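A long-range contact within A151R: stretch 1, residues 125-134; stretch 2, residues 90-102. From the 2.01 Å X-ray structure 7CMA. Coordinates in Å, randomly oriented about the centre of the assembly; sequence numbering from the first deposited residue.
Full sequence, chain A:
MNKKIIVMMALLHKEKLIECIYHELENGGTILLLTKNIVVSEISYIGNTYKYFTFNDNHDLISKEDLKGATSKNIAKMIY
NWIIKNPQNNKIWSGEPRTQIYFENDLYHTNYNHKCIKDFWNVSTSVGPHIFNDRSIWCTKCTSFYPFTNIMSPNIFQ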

# COMPACT_ATOMS: atom_id res chain seq x y z
N THR A 125 -31.41 -3.26 17.60
CA THR A 125 -31.76 -1.91 18.12
C THR A 125 -31.20 -0.84 17.18
O THR A 125 -30.03 -0.97 16.77
CB THR A 125 -31.25 -1.73 19.55
OG1 THR A 125 -31.80 -2.79 20.33
CG2 THR A 125 -31.63 -0.39 20.16
N SER A 126 -32.01 0.17 16.85
CA SER A 126 -31.62 1.34 16.04
C SER A 126 -30.76 2.28 16.89
O SER A 126 -31.25 2.75 17.92
CB SER A 126 -32.83 2.06 15.50
OG SER A 126 -32.59 2.54 14.19
N VAL A 127 -29.58 2.63 16.39
CA VAL A 127 -28.50 3.26 17.21
C VAL A 127 -27.76 4.27 16.32
O VAL A 127 -27.84 4.10 15.08
CB VAL A 127 -27.58 2.17 17.79
CG1 VAL A 127 -26.13 2.37 17.40
CG2 VAL A 127 -27.73 2.06 19.30
N GLY A 128 -27.38 5.41 16.91
CA GLY A 128 -26.68 6.51 16.21
C GLY A 128 -25.28 6.10 15.78
O GLY A 128 -24.86 4.97 15.98
N PRO A 129 -24.55 6.98 15.07
CA PRO A 129 -23.25 6.63 14.50
C PRO A 129 -22.12 6.44 15.54
O PRO A 129 -21.17 5.78 15.22
CB PRO A 129 -22.94 7.81 13.58
CG PRO A 129 -23.66 8.98 14.24
CD PRO A 129 -24.94 8.37 14.78
N HIS A 130 -22.26 7.01 16.74
CA HIS A 130 -21.10 7.31 17.63
C HIS A 130 -20.38 6.01 18.03
O HIS A 130 -19.14 6.03 18.13
CB HIS A 130 -21.55 8.12 18.85
CG HIS A 130 -22.32 9.34 18.48
ND1 HIS A 130 -21.72 10.57 18.29
CD2 HIS A 130 -23.63 9.51 18.19
CE1 HIS A 130 -22.63 11.45 17.94
NE2 HIS A 130 -23.80 10.82 17.84
N ILE A 131 -21.12 4.90 18.16
CA ILE A 131 -20.58 3.61 18.68
C ILE A 131 -19.59 3.02 17.67
O ILE A 131 -18.80 2.15 18.06
CB ILE A 131 -21.72 2.63 19.02
CG1 ILE A 131 -21.19 1.38 19.72
CG2 ILE A 131 -22.53 2.29 17.77
CD1 ILE A 131 -22.26 0.37 20.09
N PHE A 132 -19.61 3.49 16.42
CA PHE A 132 -18.74 2.95 15.34
C PHE A 132 -17.35 3.61 15.40
O PHE A 132 -16.43 3.11 14.73
CB PHE A 132 -19.40 3.15 13.97
CG PHE A 132 -20.57 2.23 13.73
CD1 PHE A 132 -20.36 0.91 13.36
CD2 PHE A 132 -21.86 2.64 14.03
CE1 PHE A 132 -21.44 0.06 13.17
CE2 PHE A 132 -22.93 1.78 13.86
CZ PHE A 132 -22.71 0.49 13.44
N ASN A 133 -17.18 4.60 16.28
CA ASN A 133 -15.90 5.33 16.47
C ASN A 133 -14.80 4.33 16.88
O ASN A 133 -13.68 4.48 16.40
CB ASN A 133 -16.05 6.45 17.50
CG ASN A 133 -14.82 7.32 17.61
OD1 ASN A 133 -14.30 7.52 18.71
ND2 ASN A 133 -14.37 7.86 16.50
N ASP A 134 -15.11 3.38 17.77
CA ASP A 134 -14.15 2.33 18.22
C ASP A 134 -14.43 1.03 17.44
O ASP A 134 -15.42 0.36 17.75
CB ASP A 134 -14.24 2.11 19.73
CG ASP A 134 -13.29 1.05 20.26
OD1 ASP A 134 -12.40 0.63 19.52
OD2 ASP A 134 -13.41 0.70 21.45
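Stretch 2 (90-102) NKIWSGEPRTQIY

Stretch 2 meets stretch 1 as two strands, 90-94 and 99-102, joined by a loop. The strand 99-102 pairs with strand 125-127 in antiparallel register. The N-to-C directions of these two strands make an angle of 126°, and their axes approach to 4.6 Å. The contact buries 745 Å², both sides summed.

Thr125 opens the pairing opposite Ile101. Two backbone hydrogen bonds close this pair: Thr125 N to Ile101 O at 2.8 Å, and Ile101 N to Thr125 O at 2.9 Å. Thr125 O also receives a CA-H...O contact from Gln100 CA at 3.4 Å.

Ser126 faces Gln100 as a non-hydrogen-bonded pair, with Ser126 CA and Gln100 CA 4.5 Å apart. Both side chains leave the same face of the sheet. Ser126 OG lies 3.2 Å from Gln100 NE2, but the angle is too poor for a hydrogen bond. Ser126 OG also lies 3.6 Å from Arg98 CB.

Val127 returns to the hydrogen-bonded pattern, opposite Thr99. Thr99 N donates to Val127 O at 2.8 Å. Val127 N donates to Thr99 O at 3.0 Å, with a more bent angle of 132°. The side chains of Thr125, Val127, Thr99 and Ile101 share the other face of the sheet. There Val127 CG1 comes within 4.0 Å of Ile101 CD1.

Gly128 leaves the strand and passes the loop of stretch 2, with Gly128 C 3.7 Å from Pro97 O. Pro129 then turns its side chain toward stretch 2. Its CB lies over one face of the Trp93 ring, 3.4 Å from Trp93 CD2, in a CH-pi contact. Pro129 N has no hydrogen to offer Pro97 O, 3.5 Å away.

The chain now makes a 3-10 turn, in which Phe132 N donates to Pro129 O at 3.0 Å. His130 points away and makes no contact with stretch 2. Ile131 points sideways, but its t,t side chain brings Ile131 CD1 to 3.9 Å from Ile101 CD1.

Phe132 is buried in the structure; it points toward stretch 2 and touches both of its strands. Phe132 CD2 lies 3.5 Å from Trp93 CZ3; the two rings meet obliquely, with planes at 46°. On the strand 99-102, Phe132 CZ lies 3.7 Å from Thr99 CG2 and 3.9 Å from Ile101 CG2.

Asn133 ends the contact beside Lys91, whose extended side chain brings Lys91 NZ to 3.5 Å from Asn133 O. Asp134 points away from stretch 2.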

# COMPACT_ATOMS: atom_id res chain seq x y z
N ASN A 90 -11.02 14.29 13.38
CA ASN A 90 -12.02 14.66 12.33
C ASN A 90 -12.38 13.41 11.53
O ASN A 90 -11.53 12.91 10.75
CB ASN A 90 -11.51 15.78 11.43
CG ASN A 90 -11.51 17.13 12.11
OD1 ASN A 90 -11.98 17.26 13.25
ND2 ASN A 90 -11.09 18.16 11.39
N LYS A 91 -13.60 12.90 11.73
CA LYS A 91 -14.12 11.70 11.03
C LYS A 91 -15.46 12.05 10.39
O LYS A 91 -16.08 13.02 10.84
CB LYS A 91 -14.24 10.53 12.00
CG LYS A 91 -12.93 10.02 12.56
CD LYS A 91 -13.07 8.73 13.33
CE LYS A 91 -11.83 8.36 14.11
NZ LYS A 91 -11.99 7.06 14.80
N ILE A 92 -15.90 11.24 9.43
CA ILE A 92 -17.17 11.50 8.72
C ILE A 92 -18.04 10.24 8.78
O ILE A 92 -17.48 9.12 8.80
CB ILE A 92 -16.92 11.96 7.27
CG1 ILE A 92 -16.17 10.91 6.45
CG2 ILE A 92 -16.19 13.30 7.27
CD1 ILE A 92 -16.40 11.03 4.96
N TRP A 93 -19.35 10.43 8.89
CA TRP A 93 -20.35 9.34 8.76
C TRP A 93 -21.12 9.52 7.45
O TRP A 93 -21.72 10.59 7.27
CB TRP A 93 -21.29 9.35 9.98
CG TRP A 93 -22.39 8.35 9.88
CD1 TRP A 93 -23.59 8.51 9.25
CD2 TRP A 93 -22.37 6.98 10.35
NE1 TRP A 93 -24.32 7.35 9.31
CE2 TRP A 93 -23.58 6.38 9.92
CE3 TRP A 93 -21.43 6.20 11.02
CZ2 TRP A 93 -23.89 5.06 10.23
CZ3 TRP A 93 -21.74 4.89 11.32
CH2 TRP A 93 -22.96 4.33 10.93
N SER A 94 -21.18 8.49 6.61
CA SER A 94 -21.95 8.56 5.35
C SER A 94 -23.25 7.74 5.48
O SER A 94 -23.16 6.54 5.81
CB SER A 94 -21.14 8.10 4.18
OG SER A 94 -21.88 8.25 2.97
N GLY A 95 -24.37 8.34 5.08
CA GLY A 95 -25.67 7.65 4.95
C GLY A 95 -26.59 7.97 6.13
O GLY A 95 -26.27 8.90 6.89
N GLU A 96 -27.74 7.29 6.19
CA GLU A 96 -28.72 7.42 7.31
C GLU A 96 -27.99 7.24 8.64
O GLU A 96 -27.21 6.30 8.80
CB GLU A 96 -29.85 6.40 7.14
CG GLU A 96 -31.23 6.96 7.42
CD GLU A 96 -31.80 6.61 8.78
OE1 GLU A 96 -32.73 5.78 8.84
OE2 GLU A 96 -31.33 7.18 9.79
N PRO A 97 -28.13 8.19 9.59
CA PRO A 97 -27.37 8.14 10.84
C PRO A 97 -27.65 6.86 11.65
O PRO A 97 -26.80 6.48 12.44
CB PRO A 97 -27.85 9.37 11.62
CG PRO A 97 -28.36 10.31 10.54
CD PRO A 97 -28.93 9.41 9.47
N ARG A 98 -28.82 6.25 11.45
CA ARG A 98 -29.30 5.12 12.31
C ARG A 98 -28.84 3.79 11.70
O ARG A 98 -28.93 3.64 10.47
CB ARG A 98 -30.82 5.19 12.48
CG ARG A 98 -31.26 6.00 13.69
CD ARG A 98 -31.59 7.44 13.33
NE ARG A 98 -32.92 7.57 12.75
CZ ARG A 98 -33.30 8.56 11.94
NH1 ARG A 98 -34.53 8.58 11.46
NH2 ARG A 98 -32.44 9.51 11.60
N THR A 99 -28.26 2.92 12.53
CA THR A 99 -27.85 1.54 12.14
C THR A 99 -28.46 0.55 13.13
O THR A 99 -28.42 0.81 14.34
CB THR A 99 -26.32 1.41 12.09
OG1 THR A 99 -25.82 2.42 11.21
CG2 THR A 99 -25.85 0.06 11.60
N GLN A 100 -29.04 -0.53 12.61
CA GLN A 100 -29.56 -1.65 13.43
C GLN A 100 -28.38 -2.52 13.88
O GLN A 100 -27.55 -2.88 13.03
CB GLN A 100 -30.59 -2.45 12.62
CG GLN A 100 -31.75 -1.61 12.12
CD GLN A 100 -32.76 -1.31 13.21
OE1 GLN A 100 -32.82 -2.00 14.22
NE2 GLN A 100 -33.58 -0.30 12.98
N ILE A 101 -28.20 -2.65 15.20
CA ILE A 101 -27.06 -3.39 15.80
C ILE A 101 -27.60 -4.37 16.85
O ILE A 101 -28.71 -4.13 17.36
CB ILE A 101 -26.02 -2.42 16.41
CG1 ILE A 101 -26.55 -1.73 17.67
CG2 ILE A 101 -25.56 -1.41 15.37
CD1 ILE A 101 -25.46 -1.33 18.65
N TYR A 102 -26.89 -5.47 17.06
CA TYR A 102 -27.25 -6.51 18.06
C TYR A 102 -25.97 -7.02 18.72
O TYR A 102 -24.99 -7.30 18.00
CB TYR A 102 -28.02 -7.65 17.39
CG TYR A 102 -28.48 -8.73 18.33
CD1 TYR A 102 -29.46 -8.47 19.28
CD2 TYR A 102 -27.89 -9.98 18.34
CE1 TYR A 102 -29.88 -9.45 20.17
CE2 TYR A 102 -28.29 -10.97 19.22
CZ TYR A 102 -29.30 -10.71 20.13
OH TYR A 102 -29.70 -11.68 21.00